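PDB 3TC8: leucine aminopeptidase from Parabacteroides distasonis, which probably acts as a zinc-dependent exopeptidase of the M28 family, removing residues from the N-terminus of peptides. Local coordinates for residues 24-29 / 135-140; 31-36 / 51-56. All coordinates share one frame; numbering follows the deposited sequence.

Contact 1 of 2, residues 24-29 / 135-140; sequences ADSAYA and LLEIAR
S26 and A27, on the first turn of helix 24-36, meet E137 and R140 of helix 125-144, part of the α/β fold of an M28 zinc exopeptidase. The axes of segments 24-29 and 135-140 approach to 8.7 Å at 130°, somewhat nearer perpendicular than antiparallel, and the CA atoms of A27 and E137 lie only 5.3 Å apart. The side chain of E137 carries the contact. Its CB rests 4.0 Å from CB of A27, an ordinary van der Waals contact. CG stands anti to the backbone N, and a bend at chi2 (57°) brings the carboxylate beside S26, while F22 and Y30 also line the side chain. OE1 accepts a short bond from S26 OG, 2.6 Å long, which arrives from above the carboxylate plane, 48° out of it. R140 NE reaches the same OE1 from the opposite face. R140 grips the carboxylate side-on, NE to one oxygen and NH2 to the other, a salt bridge within one helix. OE2 is further bonded by N23 N and Q141 NE2, which probably helps keep this buried carboxylate ionised. A leucine here would probably leave the R140 guanidinium without its counter-ion and S26 OG without its acceptor. R140 NH2 meets the syn lone pair of E137 OE2 at 3.0 Å, with that oxygen tilted from the guanidinium plane.

Contact 2 of 2, residues 31-36 / 51-56; sequences VANQVA and GDYLAS
Q34 and L54 mark the nearest backbone approach between segments 31-36 and 51-56, on two successive helices of the α/β M28 fold. Their CA atoms are 8.5 Å apart, too wide for backbones to touch, so the gap is spanned by side chains alone, one polar pair and one apolar pair. In the polar pair, N33 and Y53 both start toward the facing helix. Y53 holds CG anti to its backbone N (chi1 171°), which sends the ring across the gap and puts its hydroxyl at the N33 amide. N33 ND2 donates to Y53 OH over 2.9 Å with an angle of 152° at the hydrogen, the oxygen lying somewhat off the amide plane. The side chains cross almost perpendicularly, amide and ring planes 87° apart, and N33 CB lies 4.1 Å from Y53 CE2. The apolar pair is more deeply buried. L54 leaves its helix obliquely, but its isopropyl end comes nearer to the aliphatic stem of Q34. V132 of helix 125-144 touches both residues, with W103 and L136 also against L54. The Q34 amide turns elsewhere: NE2 donates to the carbonyls of Y30, one turn back in its own helix, and of G129. With its polar end held there, Q34 meets L54 through CG, which packs 4.2 Å from the methyl CD2 of L54.

Both contacts draw on helix 24-36: its first turns meet helix 125-144 in contact 1, its later ones meet helix 45-60 in contact 2, which is nested along the chain inside the loop closed by contact 1. Their centres are about 12 Å apart, and they join directly where L136 CD1 packs 3.7 Å from L54 CD2. Three helices are thereby packed together. Helix 125-144 also carries the zinc ligand D127. Contact 2 is nearer the metal site but does not reach it: the side chain of Q34 lies about 10 Å from that of D127 and about 13 Å from the zinc ion. Contact 1 is packing away from that site, and neither contact supplies a metal ligand.

Contact 1 of 2, residues 24-29 / 135-140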
ATOM      1  N   ALA A  24      -2.313 -12.203  11.989  1.00  9.23           N
ATOM      2  CA  ALA A  24      -3.331 -11.268  11.534  1.00  9.87           C
ATOM      3  C   ALA A  24      -3.832 -10.375  12.666  1.00  9.50           C
ATOM      4  O   ALA A  24      -4.213  -9.225  12.397  1.00 10.11           O
ATOM      5  CB  ALA A  24      -4.464 -11.993  10.865  1.00 12.36           C
ATOM      6  N   ASP A  25      -3.860 -10.849  13.908  1.00 10.04           N
ATOM      7  CA  ASP A  25      -4.212 -10.014  15.061  0.50  9.45           C
ATOM      8  C   ASP A  25      -3.254  -8.853  15.149  1.00  9.56           C
ATOM      9  O   ASP A  25      -3.634  -7.712  15.422  1.00  9.89           O
ATOM     10  CB  ASP A  25      -4.110 -10.781  16.395  0.50 10.63           C
ATOM     11  CG  ASP A  25      -5.297 -11.701  16.667  0.50 11.04           C
ATOM     12  OD1 ASP A  25      -6.372 -11.595  16.028  0.50 12.86           O
ATOM     13  OD2 ASP A  25      -5.142 -12.535  17.598  0.50 15.83           O
ATOM     14  N   SER A  26      -1.979  -9.141  14.987  1.00  9.10           N
ATOM     15  CA  SER A  26      -0.957  -8.141  14.991  1.00  9.14           C
ATOM     16  C   SER A  26      -1.102  -7.121  13.863  1.00  8.56           C
ATOM     17  O   SER A  26      -1.019  -5.905  14.084  1.00  9.09           O
ATOM     18  CB  SER A  26       0.417  -8.805  14.950  1.00  9.95           C
ATOM     19  OG  SER A  26       1.461  -7.868  14.707  1.00 10.51           O
ATOM     20  N   ALA A  27      -1.326  -7.631  12.658  1.00  8.22           N
ATOM     21  CA  ALA A  27      -1.560  -6.726  11.543  1.00  8.12           C
ATOM     22  C   ALA A  27      -2.759  -5.808  11.824  1.00  8.34           C
ATOM     23  O   ALA A  27      -2.722  -4.616  11.526  1.00  8.44           O
ATOM     24  CB  ALA A  27      -1.759  -7.527  10.262  1.00  9.12           C
ATOM     25  N   TYR A  28      -3.842  -6.386  12.321  1.00  8.03           N
ATOM     26  CA  TYR A  28      -5.024  -5.603  12.641  1.00  8.46           C
ATOM     27  C   TYR A  28      -4.697  -4.482  13.628  1.00  8.74           C
ATOM     28  O   TYR A  28      -5.096  -3.332  13.451  1.00  9.00           O
ATOM     29  CB  TYR A  28      -6.089  -6.537  13.213  1.00  9.32           C
ATOM     30  CG  TYR A  28      -7.390  -5.869  13.554  1.00 10.25           C
ATOM     31  CD1 TYR A  28      -7.565  -5.143  14.719  1.00 11.81           C
ATOM     32  CD2 TYR A  28      -8.462  -5.980  12.682  1.00 10.76           C
ATOM     33  CE1 TYR A  28      -8.823  -4.537  14.978  1.00 13.83           C
ATOM     34  CE2 TYR A  28      -9.697  -5.382  12.931  1.00 12.42           C
ATOM     35  CZ  TYR A  28      -9.855  -4.665  14.060  1.00 12.88           C
ATOM     36  OH  TYR A  28     -11.090  -4.056  14.322  1.00 17.17           O
ATOM     37  N   ALA A  29      -3.917  -4.806  14.651  1.00  9.10           N
ATOM     38  CA  ALA A  29      -3.538  -3.812  15.632  1.00  8.66           C
ATOM     39  C   ALA A  29      -2.669  -2.735  15.003  1.00  8.87           C
ATOM     40  O   ALA A  29      -2.759  -1.566  15.427  1.00  9.16           O
ATOM     41  CB  ALA A  29      -2.830  -4.464  16.816  1.00 10.51           C
ATOM     42  N   LEU A 135       2.089  -4.818   5.788  1.00  7.22           N
ATOM     43  CA  LEU A 135       3.525  -4.727   5.580  1.00  7.46           C
ATOM     44  C   LEU A 135       4.303  -4.621   6.876  1.00  7.56           C
ATOM     45  O   LEU A 135       5.416  -5.159   6.958  1.00  7.66           O
ATOM     46  CB  LEU A 135       3.885  -3.565   4.667  1.00  7.77           C
ATOM     47  CG  LEU A 135       3.520  -3.747   3.196  1.00  8.29           C
ATOM     48  CD1 LEU A 135       3.968  -2.563   2.354  1.00 11.03           C
ATOM     49  CD2 LEU A 135       4.061  -5.045   2.580  1.00 10.70           C
ATOM     50  N   LEU A 136       3.789  -3.957   7.904  1.00  7.13           N
ATOM     51  CA  LEU A 136       4.443  -3.939   9.178  1.00  7.85           C
ATOM     52  C   LEU A 136       4.551  -5.334   9.755  1.00  7.16           C
ATOM     53  O   LEU A 136       5.601  -5.691  10.286  1.00  7.84           O
ATOM     54  CB  LEU A 136       3.761  -3.003  10.193  1.00  8.18           C
ATOM     55  CG  LEU A 136       3.949  -1.499   9.932  1.00  8.89           C
ATOM     56  CD1 LEU A 136       2.961  -0.734  10.826  1.00 10.34           C
ATOM     57  CD2 LEU A 136       5.399  -1.059  10.256  1.00  9.47           C
ATOM     58  N   GLU A 137       3.494  -6.120   9.674  1.00  7.11           N
ATOM     59  CA  GLU A 137       3.555  -7.479  10.187  1.00  8.02           C
ATOM     60  C   GLU A 137       4.505  -8.352   9.375  1.00  7.76           C
ATOM     61  O   GLU A 137       5.273  -9.149   9.925  1.00  8.43           O
ATOM     62  CB  GLU A 137       2.161  -8.054  10.270  1.00  8.49           C
ATOM     63  CG  GLU A 137       2.105  -9.519  10.664  1.00  8.92           C
ATOM     64  CD  GLU A 137       2.769  -9.855  11.989  1.00  9.10           C
ATOM     65  OE1 GLU A 137       2.986  -8.946  12.828  1.00  9.54           O
ATOM     66  OE2 GLU A 137       3.022 -11.074  12.246  1.00 10.41           O
ATOM     67  N   ILE A 138       4.518  -8.189   8.052  1.00  8.19           N
ATOM     68  CA  ILE A 138       5.478  -8.868   7.181  1.00  8.28           C
ATOM     69  C   ILE A 138       6.900  -8.499   7.578  1.00  8.23           C
ATOM     70  O   ILE A 138       7.767  -9.347   7.747  1.00  8.49           O
ATOM     71  CB  ILE A 138       5.171  -8.569   5.707  1.00  8.05           C
ATOM     72  CG1 ILE A 138       3.919  -9.316   5.261  1.00  8.98           C
ATOM     73  CG2 ILE A 138       6.380  -8.897   4.789  1.00  9.24           C
ATOM     74  CD1 ILE A 138       3.265  -8.763   4.046  1.00 10.16           C
ATOM     75  N   ALA A 139       7.143  -7.196   7.795  1.00  8.46           N
ATOM     76  CA  ALA A 139       8.445  -6.723   8.156  1.00  8.51           C
ATOM     77  C   ALA A 139       8.869  -7.247   9.540  1.00  8.13           C
ATOM     78  O   ALA A 139      10.043  -7.560   9.770  1.00  8.44           O
ATOM     79  CB  ALA A 139       8.442  -5.168   8.128  1.00  9.09           C
ATOM     80  N   ARG A 140       7.913  -7.360  10.466  1.00  8.17           N
ATOM     81  CA  ARG A 140       8.198  -7.931  11.754  1.00  8.46           C
ATOM     82  C   ARG A 140       8.713  -9.354  11.631  1.00  8.67           C
ATOM     83  O   ARG A 140       9.687  -9.776  12.260  1.00  9.12           O
ATOM     84  CB  ARG A 140       6.964  -7.886  12.665  1.00  8.41           C
ATOM     85  CG  ARG A 140       7.264  -8.262  14.103  1.00  9.17           C
ATOM     86  CD  ARG A 140       6.067  -8.097  15.032  1.00 10.06           C
ATOM     87  NE  ARG A 140       5.038  -9.110  14.792  1.00  9.54           N
ATOM     88  CZ  ARG A 140       4.868 -10.202  15.501  1.00 10.19           C
ATOM     89  NH1 ARG A 140       5.587 -10.478  16.589  1.00 11.75           N
ATOM     90  NH2 ARG A 140       3.936 -11.025  15.130  1.00 11.00           N
TER

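Contact 2 of 2, residues 31-36 / 51-56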
ATOM      1  N   VAL A  31      -3.007  -1.637  11.928  1.00  8.46           N
ATOM      2  CA  VAL A  31      -3.994  -0.788  11.288  1.00  8.51           C
ATOM      3  C   VAL A  31      -4.618   0.142  12.310  1.00  8.59           C
ATOM      4  O   VAL A  31      -4.725   1.362  12.088  1.00  9.36           O
ATOM      5  CB  VAL A  31      -5.069  -1.607  10.506  1.00  8.42           C
ATOM      6  CG1 VAL A  31      -6.034  -0.681   9.790  1.00  9.53           C
ATOM      7  CG2 VAL A  31      -4.451  -2.585   9.511  1.00  9.18           C
ATOM      8  N   ALA A  32      -5.085  -0.437  13.409  1.00  8.70           N
ATOM      9  CA  ALA A  32      -5.736   0.350  14.453  1.00  9.40           C
ATOM     10  C   ALA A  32      -4.801   1.456  14.978  1.00  9.68           C
ATOM     11  O   ALA A  32      -5.242   2.574  15.262  1.00 10.09           O
ATOM     12  CB  ALA A  32      -6.148  -0.589  15.611  1.00 10.48           C
ATOM     13  N   ASN A  33      -3.519   1.146  15.112  1.00  9.09           N
ATOM     14  CA  ASN A  33      -2.572   2.119  15.647  1.00  9.95           C
ATOM     15  C   ASN A  33      -2.419   3.312  14.706  1.00  9.30           C
ATOM     16  O   ASN A  33      -2.307   4.436  15.174  1.00 11.25           O
ATOM     17  CB  ASN A  33      -1.200   1.503  15.905  1.00  9.45           C
ATOM     18  CG  ASN A  33      -1.191   0.564  17.105  1.00  9.50           C
ATOM     19  OD1 ASN A  33      -2.139   0.515  17.897  1.00 10.50           O
ATOM     20  ND2 ASN A  33      -0.121  -0.225  17.220  1.00 11.40           N
ATOM     21  N   GLN A  34      -2.410   3.082  13.402  1.00  8.36           N
ATOM     22  CA  GLN A  34      -2.410   4.176  12.448  1.00  8.16           C
ATOM     23  C   GLN A  34      -3.660   5.048  12.561  1.00  8.02           C
ATOM     24  O   GLN A  34      -3.576   6.288  12.645  1.00  9.39           O
ATOM     25  CB  GLN A  34      -2.278   3.649  11.026  1.00  8.31           C
ATOM     26  CG  GLN A  34      -0.922   2.997  10.729  1.00  8.31           C
ATOM     27  CD  GLN A  34      -1.024   2.258   9.437  1.00  8.09           C
ATOM     28  OE1 GLN A  34      -0.983   2.872   8.356  1.00  8.48           O
ATOM     29  NE2 GLN A  34      -1.229   0.955   9.527  1.00  8.68           N
ATOM     30  N   VAL A  35      -4.800   4.408  12.576  1.00  8.06           N
ATOM     31  CA  VAL A  35      -6.068   5.111  12.595  1.00  9.20           C
ATOM     32  C   VAL A  35      -6.201   5.943  13.879  1.00  9.68           C
ATOM     33  O   VAL A  35      -6.816   7.003  13.873  1.00 10.35           O
ATOM     34  CB  VAL A  35      -7.237   4.127  12.362  1.00  9.77           C
ATOM     35  CG1 VAL A  35      -8.578   4.812  12.602  1.00 11.76           C
ATOM     36  CG2 VAL A  35      -7.152   3.585  10.924  1.00 11.36           C
ATOM     37  N   ALA A  36      -5.659   5.429  14.977  1.00 10.16           N
ATOM     38  CA  ALA A  36      -5.746   6.102  16.273  1.00 10.22           C
ATOM     39  C   ALA A  36      -5.138   7.485  16.266  1.00 10.24           C
ATOM     40  O   ALA A  36      -5.515   8.308  17.099  1.00 11.47           O
ATOM     41  CB  ALA A  36      -5.164   5.207  17.338  1.00 11.95           C
ATOM     42  N   GLY A  51       3.898   9.072  10.999  1.00  9.38           N
ATOM     43  CA  GLY A  51       5.117   8.796  10.280  1.00  9.24           C
ATOM     44  C   GLY A  51       6.258   8.452  11.192  1.00  8.93           C
ATOM     45  O   GLY A  51       7.047   7.552  10.946  1.00  9.37           O
ATOM     46  N   ASP A  52       6.365   9.206  12.286  1.00  8.74           N
ATOM     47  CA  ASP A  52       7.382   8.892  13.283  1.00  9.94           C
ATOM     48  C   ASP A  52       7.224   7.487  13.869  1.00  8.94           C
ATOM     49  O   ASP A  52       8.198   6.755  14.051  1.00 10.31           O
ATOM     50  CB  ASP A  52       7.375   9.916  14.430  1.00 10.76           C
ATOM     51  CG  ASP A  52       7.874  11.298  14.062  1.00 13.47           C
ATOM     52  OD1 ASP A  52       8.288  11.539  12.928  1.00 14.37           O
ATOM     53  OD2 ASP A  52       7.867  12.141  14.990  1.00 18.69           O
ATOM     54  N   TYR A  53       5.984   7.103  14.141  1.00  8.44           N
ATOM     55  CA  TYR A  53       5.656   5.771  14.623  1.00  9.38           C
ATOM     56  C   TYR A  53       6.026   4.682  13.611  1.00  8.75           C
ATOM     57  O   TYR A  53       6.659   3.688  13.971  1.00  9.55           O
ATOM     58  CB  TYR A  53       4.162   5.736  14.957  1.00  9.09           C
ATOM     59  CG  TYR A  53       3.658   4.342  15.266  1.00  8.28           C
ATOM     60  CD1 TYR A  53       3.919   3.713  16.460  1.00  9.72           C
ATOM     61  CD2 TYR A  53       2.974   3.639  14.314  1.00  9.43           C
ATOM     62  CE1 TYR A  53       3.507   2.422  16.717  1.00  9.44           C
ATOM     63  CE2 TYR A  53       2.544   2.298  14.537  1.00 10.99           C
ATOM     64  CZ  TYR A  53       2.883   1.697  15.748  1.00  9.72           C
ATOM     65  OH  TYR A  53       2.494   0.412  16.021  1.00 11.49           O
ATOM     66  N   LEU A  54       5.693   4.883  12.345  1.00  8.36           N
ATOM     67  CA  LEU A  54       6.011   3.900  11.328  1.00  8.52           C
ATOM     68  C   LEU A  54       7.514   3.723  11.171  1.00  8.82           C
ATOM     69  O   LEU A  54       8.017   2.604  11.057  1.00  8.66           O
ATOM     70  CB  LEU A  54       5.388   4.314   9.977  1.00  8.72           C
ATOM     71  CG  LEU A  54       3.871   4.316   9.940  1.00  8.46           C
ATOM     72  CD1 LEU A  54       3.375   4.861   8.605  1.00 10.57           C
ATOM     73  CD2 LEU A  54       3.280   2.933  10.236  1.00  9.14           C
ATOM     74  N   ALA A  55       8.249   4.831  11.171  1.00  8.41           N
ATOM     75  CA  ALA A  55       9.697   4.770  11.066  1.00  9.58           C
ATOM     76  C   ALA A  55      10.311   3.988  12.226  1.00  9.82           C
ATOM     77  O   ALA A  55      11.232   3.185  12.057  1.00  9.71           O
ATOM     78  CB  ALA A  55      10.308   6.146  10.966  1.00 10.58           C
ATOM     79  N   SER A  56       9.838   4.267  13.442  1.00  9.43           N
ATOM     80  CA  SER A  56      10.364   3.577  14.616  1.00  9.42           C
ATOM     81  C   SER A  56      10.028   2.093  14.635  1.00  9.26           C
ATOM     82  O   SER A  56      10.834   1.299  15.137  1.00  9.52           O
ATOM     83  CB  SER A  56      10.001   4.299  15.916  1.00 11.33           C
ATOM     84  OG  SER A  56       8.665   4.210  16.184  1.00 12.58           O
TER